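Local coordinates for hypothetical protein (Streptococcus pneumoniae, PDB 2HIY) that is of unknown function and belongs to the DUF1697 family of conserved bacterial proteins, at residues N20-L31 with L63-I74. Residues are numbered along the deposited sequence; the frame is centred on the assembly and turned at random.
Sequences NKVVMAELRQEL and LETFFAVHYPFI
Tyr71 and Glu30 make the one direct hydrogen bond between 20-31 and 63-74. Tyr71 OH donates to Glu30 OE1 at 2.6 Å, on the syn lone pair. The carboxylate oxygen lies in the plane of the phenol ring, at its edge. A water donates hydrogen bonds to Tyr71 OH and Glu26 OE1 and accepts one from Val23 N at the N-cap. The hydroxyl is thus gripped twice, and the water ties it to the start of helix 24-34.

Asn20 and Phe73 stack. Amide and ring planes are 7° apart, and Asn20 CA sits 3.6 Å from the ring centroid in a CH-pi contact. Asn20 ND2 is hydrogen-bonded to Gly13 O, outside both segments.

Apolar side chains fill in much of the remainder. Leu31 CD2 lies over one face of Phe66, 4.1 Å from its centroid, and also touches Leu63 CD2. Leu27 CD1 meets the Phe66 edge at CE2 (3.7 Å). Val22 CG2 reaches the edge of Phe73 at CE1 (3.8 Å) and also touches Tyr71 CD1.

Leu27 and Leu31 also pack on Ile48 of strand 47-52, and Leu63 on Leu9 of strand 5-10. Segments 24-31 and 63-70 run roughly antiparallel (134°), axes 12.5 Å apart at closest, so large side chains span the gap. Both helices pack on one antiparallel sheet, in the beta-alpha-beta-beta-alpha-beta topology of a ferredoxin-like fold.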
loop_
_atom_site.group_PDB
_atom_site.type_symbol
_atom_site.label_atom_id
_atom_site.label_comp_id
_atom_site.label_asym_id
_atom_site.label_seq_id
_atom_site.Cartn_x
_atom_site.Cartn_y
_atom_site.Cartn_z
ATOM N N ASN D 20 -10.473 12.064 7.277
ATOM C CA ASN D 20 -11.011 13.280 6.647
ATOM C C ASN D 20 -12.256 12.957 5.838
ATOM O O ASN D 20 -12.412 13.403 4.710
ATOM C CB ASN D 20 -9.948 14.011 5.806
ATOM C CG ASN D 20 -8.822 14.579 6.647
ATOM O OD1 ASN D 20 -8.751 14.350 7.863
ATOM N ND2 ASN D 20 -7.958 15.358 6.005
ATOM N N LYS D 21 -13.142 12.192 6.461
ATOM C CA LYS D 21 -14.293 11.624 5.782
ATOM C C LYS D 21 -15.412 12.650 5.656
ATOM O O LYS D 21 -15.823 13.264 6.619
ATOM C CB LYS D 21 -14.817 10.394 6.537
ATOM C CG LYS D 21 -15.968 9.697 5.806
ATOM C CD LYS D 21 -16.298 8.326 6.398
ATOM C CE LYS D 21 -17.596 7.774 5.794
ATOM N NZ LYS D 21 -18.161 6.606 6.544
ATOM N N VAL D 22 -15.893 12.787 4.427
ATOM C CA VAL D 22 -17.035 13.630 4.131
ATOM C C VAL D 22 -17.972 12.812 3.261
ATOM O O VAL D 22 -17.555 12.341 2.193
ATOM C CB VAL D 22 -16.616 14.910 3.391
ATOM C CG1 VAL D 22 -17.851 15.791 3.105
ATOM C CG2 VAL D 22 -15.552 15.673 4.184
ATOM N N VAL D 23 -19.209 12.644 3.718
ATOM C CA VAL D 23 -20.208 11.928 2.937
ATOM C C VAL D 23 -20.939 12.964 2.092
ATOM O O VAL D 23 -21.542 13.892 2.634
ATOM C CB VAL D 23 -21.160 11.150 3.851
ATOM C CG1 VAL D 23 -22.258 10.454 3.039
ATOM C CG2 VAL D 23 -20.382 10.112 4.663
HETATM N N MSE D 24 -20.901 12.794 0.776
HETATM C CA MSE D 24 -21.413 13.812 -0.144
HETATM C C MSE D 24 -22.881 14.105 0.094
HETATM O O MSE D 24 -23.275 15.260 0.149
HETATM C CB MSE D 24 -21.173 13.434 -1.616
HETATM C CG MSE D 24 -19.725 13.567 -2.040
HETATM SE SE MSE D 24 -18.910 15.337 -1.758
HETATM C CE MSE D 24 -17.596 14.773 -0.442
ATOM N N ALA D 25 -23.712 13.085 0.265
ATOM C CA ALA D 25 -25.116 13.364 0.508
ATOM C C ALA D 25 -25.328 14.184 1.787
ATOM O O ALA D 25 -26.256 15.011 1.861
ATOM C CB ALA D 25 -25.923 12.069 0.561
ATOM N N GLU D 26 -24.531 13.912 2.819
ATOM C CA GLU D 26 -24.637 14.671 4.068
ATOM C C GLU D 26 -24.208 16.112 3.853
ATOM O O GLU D 26 -24.900 17.042 4.285
ATOM C CB GLU D 26 -23.807 14.030 5.180
ATOM C CG GLU D 26 -24.378 12.695 5.614
ATOM C CD GLU D 26 -23.532 11.928 6.604
ATOM O OE1 GLU D 26 -22.482 12.426 7.064
ATOM O OE2 GLU D 26 -23.931 10.780 6.910
ATOM N N LEU D 27 -23.066 16.307 3.205
ATOM C CA LEU D 27 -22.602 17.655 2.923
ATOM C C LEU D 27 -23.639 18.438 2.085
ATOM O O LEU D 27 -23.887 19.621 2.361
ATOM C CB LEU D 27 -21.250 17.605 2.192
ATOM C CG LEU D 27 -20.616 18.975 1.939
ATOM C CD1 LEU D 27 -20.372 19.731 3.244
ATOM C CD2 LEU D 27 -19.324 18.843 1.155
ATOM N N ARG D 28 -24.202 17.834 1.040
ATOM C CA ARG D 28 -25.204 18.523 0.236
ATOM C C ARG D 28 -26.378 18.967 1.103
ATOM O O ARG D 28 -26.835 20.104 0.973
ATOM C CB ARG D 28 -25.675 17.667 -0.962
ATOM C CG ARG D 28 -24.550 17.326 -1.916
ATOM C CD ARG D 28 -25.121 16.786 -3.247
ATOM N NE ARG D 28 -25.945 15.598 -3.040
ATOM C CZ ARG D 28 -25.526 14.335 -3.129
ATOM N NH1 ARG D 28 -24.263 14.054 -3.429
ATOM N NH2 ARG D 28 -26.380 13.356 -2.896
ATOM N N GLN D 29 -26.850 18.094 1.986
ATOM C CA GLN D 29 -27.966 18.455 2.879
ATOM C C GLN D 29 -27.562 19.575 3.834
ATOM O O GLN D 29 -28.334 20.524 4.065
ATOM C CB GLN D 29 -28.472 17.222 3.664
ATOM C CG GLN D 29 -29.463 17.546 4.810
ATOM C CD GLN D 29 -30.837 17.891 4.301
ATOM O OE1 GLN D 29 -31.653 17.000 4.057
ATOM N NE2 GLN D 29 -31.118 19.191 4.147
ATOM N N GLU D 30 -26.380 19.452 4.425
ATOM C CA GLU D 30 -25.903 20.470 5.363
ATOM C C GLU D 30 -25.728 21.847 4.706
ATOM O O GLU D 30 -26.113 22.873 5.277
ATOM C CB GLU D 30 -24.583 19.998 5.951
ATOM C CG GLU D 30 -24.768 18.819 6.894
ATOM C CD GLU D 30 -23.559 17.923 7.034
ATOM O OE1 GLU D 30 -22.471 18.199 6.469
ATOM O OE2 GLU D 30 -23.732 16.892 7.729
ATOM N N LEU D 31 -25.175 21.873 3.494
ATOM C CA LEU D 31 -25.030 23.162 2.793
ATOM C C LEU D 31 -26.379 23.728 2.366
ATOM O O LEU D 31 -26.562 24.940 2.307
ATOM C CB LEU D 31 -24.108 23.021 1.578
ATOM C CG LEU D 31 -22.656 22.691 1.948
ATOM C CD1 LEU D 31 -21.839 22.485 0.663
ATOM C CD2 LEU D 31 -22.035 23.793 2.818
ATOM N N LEU D 63 -18.923 29.788 4.961
ATOM C CA LEU D 63 -18.281 28.493 4.713
ATOM C C LEU D 63 -17.138 28.235 5.676
ATOM O O LEU D 63 -16.960 27.131 6.155
ATOM C CB LEU D 63 -17.828 28.360 3.262
ATOM C CG LEU D 63 -18.971 28.160 2.273
ATOM C CD1 LEU D 63 -18.500 28.456 0.857
ATOM C CD2 LEU D 63 -19.529 26.760 2.368
ATOM N N GLU D 64 -16.340 29.264 5.958
ATOM C CA GLU D 64 -15.277 29.118 6.955
ATOM C C GLU D 64 -15.846 28.707 8.306
ATOM O O GLU D 64 -15.331 27.786 8.954
ATOM C CB GLU D 64 -14.482 30.414 7.085
ATOM C CG GLU D 64 -13.555 30.626 5.921
ATOM C CD GLU D 64 -12.919 32.004 5.872
ATOM O OE1 GLU D 64 -13.392 32.923 6.579
ATOM O OE2 GLU D 64 -11.947 32.155 5.082
ATOM N N THR D 65 -16.908 29.366 8.741
ATOM C CA THR D 65 -17.538 29.017 10.009
ATOM C C THR D 65 -18.127 27.608 9.951
ATOM O O THR D 65 -18.002 26.818 10.892
ATOM C CB THR D 65 -18.611 30.054 10.367
ATOM O OG1 THR D 65 -17.959 31.327 10.506
ATOM C CG2 THR D 65 -19.354 29.684 11.665
ATOM N N PHE D 66 -18.752 27.278 8.828
ATOM C CA PHE D 66 -19.328 25.941 8.660
ATOM C C PHE D 66 -18.284 24.827 8.774
ATOM O O PHE D 66 -18.458 23.856 9.521
ATOM C CB PHE D 66 -20.062 25.842 7.316
ATOM C CG PHE D 66 -20.508 24.464 6.994
ATOM C CD1 PHE D 66 -21.662 23.962 7.578
ATOM C CD2 PHE D 66 -19.779 23.663 6.140
ATOM C CE1 PHE D 66 -22.075 22.649 7.311
ATOM C CE2 PHE D 66 -20.204 22.367 5.865
ATOM C CZ PHE D 66 -21.354 21.867 6.453
ATOM N N PHE D 67 -17.181 24.953 8.035
ATOM C CA PHE D 67 -16.164 23.914 8.094
ATOM C C PHE D 67 -15.514 23.827 9.469
ATOM O O PHE D 67 -15.219 22.725 9.938
ATOM C CB PHE D 67 -15.098 24.127 7.026
ATOM C CG PHE D 67 -15.604 23.907 5.613
ATOM C CD1 PHE D 67 -16.298 22.753 5.275
ATOM C CD2 PHE D 67 -15.349 24.852 4.629
ATOM C CE1 PHE D 67 -16.741 22.545 3.957
ATOM C CE2 PHE D 67 -15.789 24.641 3.323
ATOM C CZ PHE D 67 -16.480 23.506 2.995
ATOM N N ALA D 68 -15.262 24.982 10.089
ATOM C CA ALA D 68 -14.598 24.966 11.414
ATOM C C ALA D 68 -15.396 24.127 12.410
ATOM O O ALA D 68 -14.804 23.498 13.280
ATOM C CB ALA D 68 -14.358 26.370 11.934
ATOM N N VAL D 69 -16.717 24.115 12.276
ATOM C CA VAL D 69 -17.570 23.381 13.212
ATOM C C VAL D 69 -17.752 21.942 12.757
ATOM O O VAL D 69 -17.655 21.013 13.566
ATOM C CB VAL D 69 -18.954 24.037 13.350
ATOM C CG1 VAL D 69 -19.886 23.159 14.217
ATOM C CG2 VAL D 69 -18.813 25.417 13.941
ATOM N N HIS D 70 -18.031 21.741 11.468
ATOM C CA HIS D 70 -18.494 20.443 10.977
ATOM C C HIS D 70 -17.418 19.535 10.394
ATOM O O HIS D 70 -17.523 18.306 10.474
ATOM C CB HIS D 70 -19.612 20.636 9.953
ATOM C CG HIS D 70 -20.814 21.265 10.547
ATOM N ND1 HIS D 70 -21.842 20.522 11.095
ATOM C CD2 HIS D 70 -21.129 22.564 10.749
ATOM C CE1 HIS D 70 -22.752 21.344 11.582
ATOM N NE2 HIS D 70 -22.341 22.584 11.409
ATOM N N TYR D 71 -16.405 20.142 9.772
ATOM C CA TYR D 71 -15.308 19.392 9.128
ATOM C C TYR D 71 -14.012 20.155 9.329
ATOM O O TYR D 71 -13.489 20.724 8.381
ATOM C CB TYR D 71 -15.567 19.239 7.613
ATOM C CG TYR D 71 -16.862 18.529 7.334
ATOM C CD1 TYR D 71 -16.961 17.142 7.468
ATOM C CD2 TYR D 71 -18.017 19.244 6.953
ATOM C CE1 TYR D 71 -18.180 16.470 7.249
ATOM C CE2 TYR D 71 -19.246 18.585 6.759
ATOM C CZ TYR D 71 -19.314 17.205 6.880
ATOM O OH TYR D 71 -20.499 16.529 6.673
ATOM N N PRO D 72 -13.478 20.154 10.557
ATOM C CA PRO D 72 -12.365 21.036 10.906
ATOM C C PRO D 72 -11.062 20.721 10.177
ATOM O O PRO D 72 -10.162 21.563 10.202
ATOM C CB PRO D 72 -12.221 20.872 12.436
ATOM C CG PRO D 72 -13.153 19.849 12.831
ATOM C CD PRO D 72 -13.987 19.381 11.709
ATOM N N PHE D 73 -10.952 19.559 9.545
ATOM C CA PHE D 73 -9.798 19.251 8.691
ATOM C C PHE D 73 -9.863 19.947 7.332
ATOM O O PHE D 73 -8.896 19.909 6.569
ATOM C CB PHE D 73 -9.686 17.737 8.512
ATOM C CG PHE D 73 -10.990 17.072 8.129
ATOM C CD1 PHE D 73 -11.403 17.062 6.799
ATOM C CD2 PHE D 73 -11.810 16.470 9.089
ATOM C CE1 PHE D 73 -12.607 16.485 6.435
ATOM C CE2 PHE D 73 -13.000 15.868 8.717
ATOM C CZ PHE D 73 -13.395 15.871 7.380
ATOM N N ILE D 74 -10.993 20.568 7.003
ATOM C CA ILE D 74 -11.069 21.388 5.775
ATOM C C ILE D 74 -10.624 22.796 6.167
ATOM O O ILE D 74 -11.397 23.569 6.743
ATOM C CB ILE D 74 -12.492 21.369 5.162
ATOM C CG1 ILE D 74 -12.849 19.921 4.737
ATOM C CG2 ILE D 74 -12.580 22.359 3.974
ATOM C CD1 ILE D 74 -14.262 19.722 4.140
HETATM O O HOH W 1 -20.265 13.827 6.144
#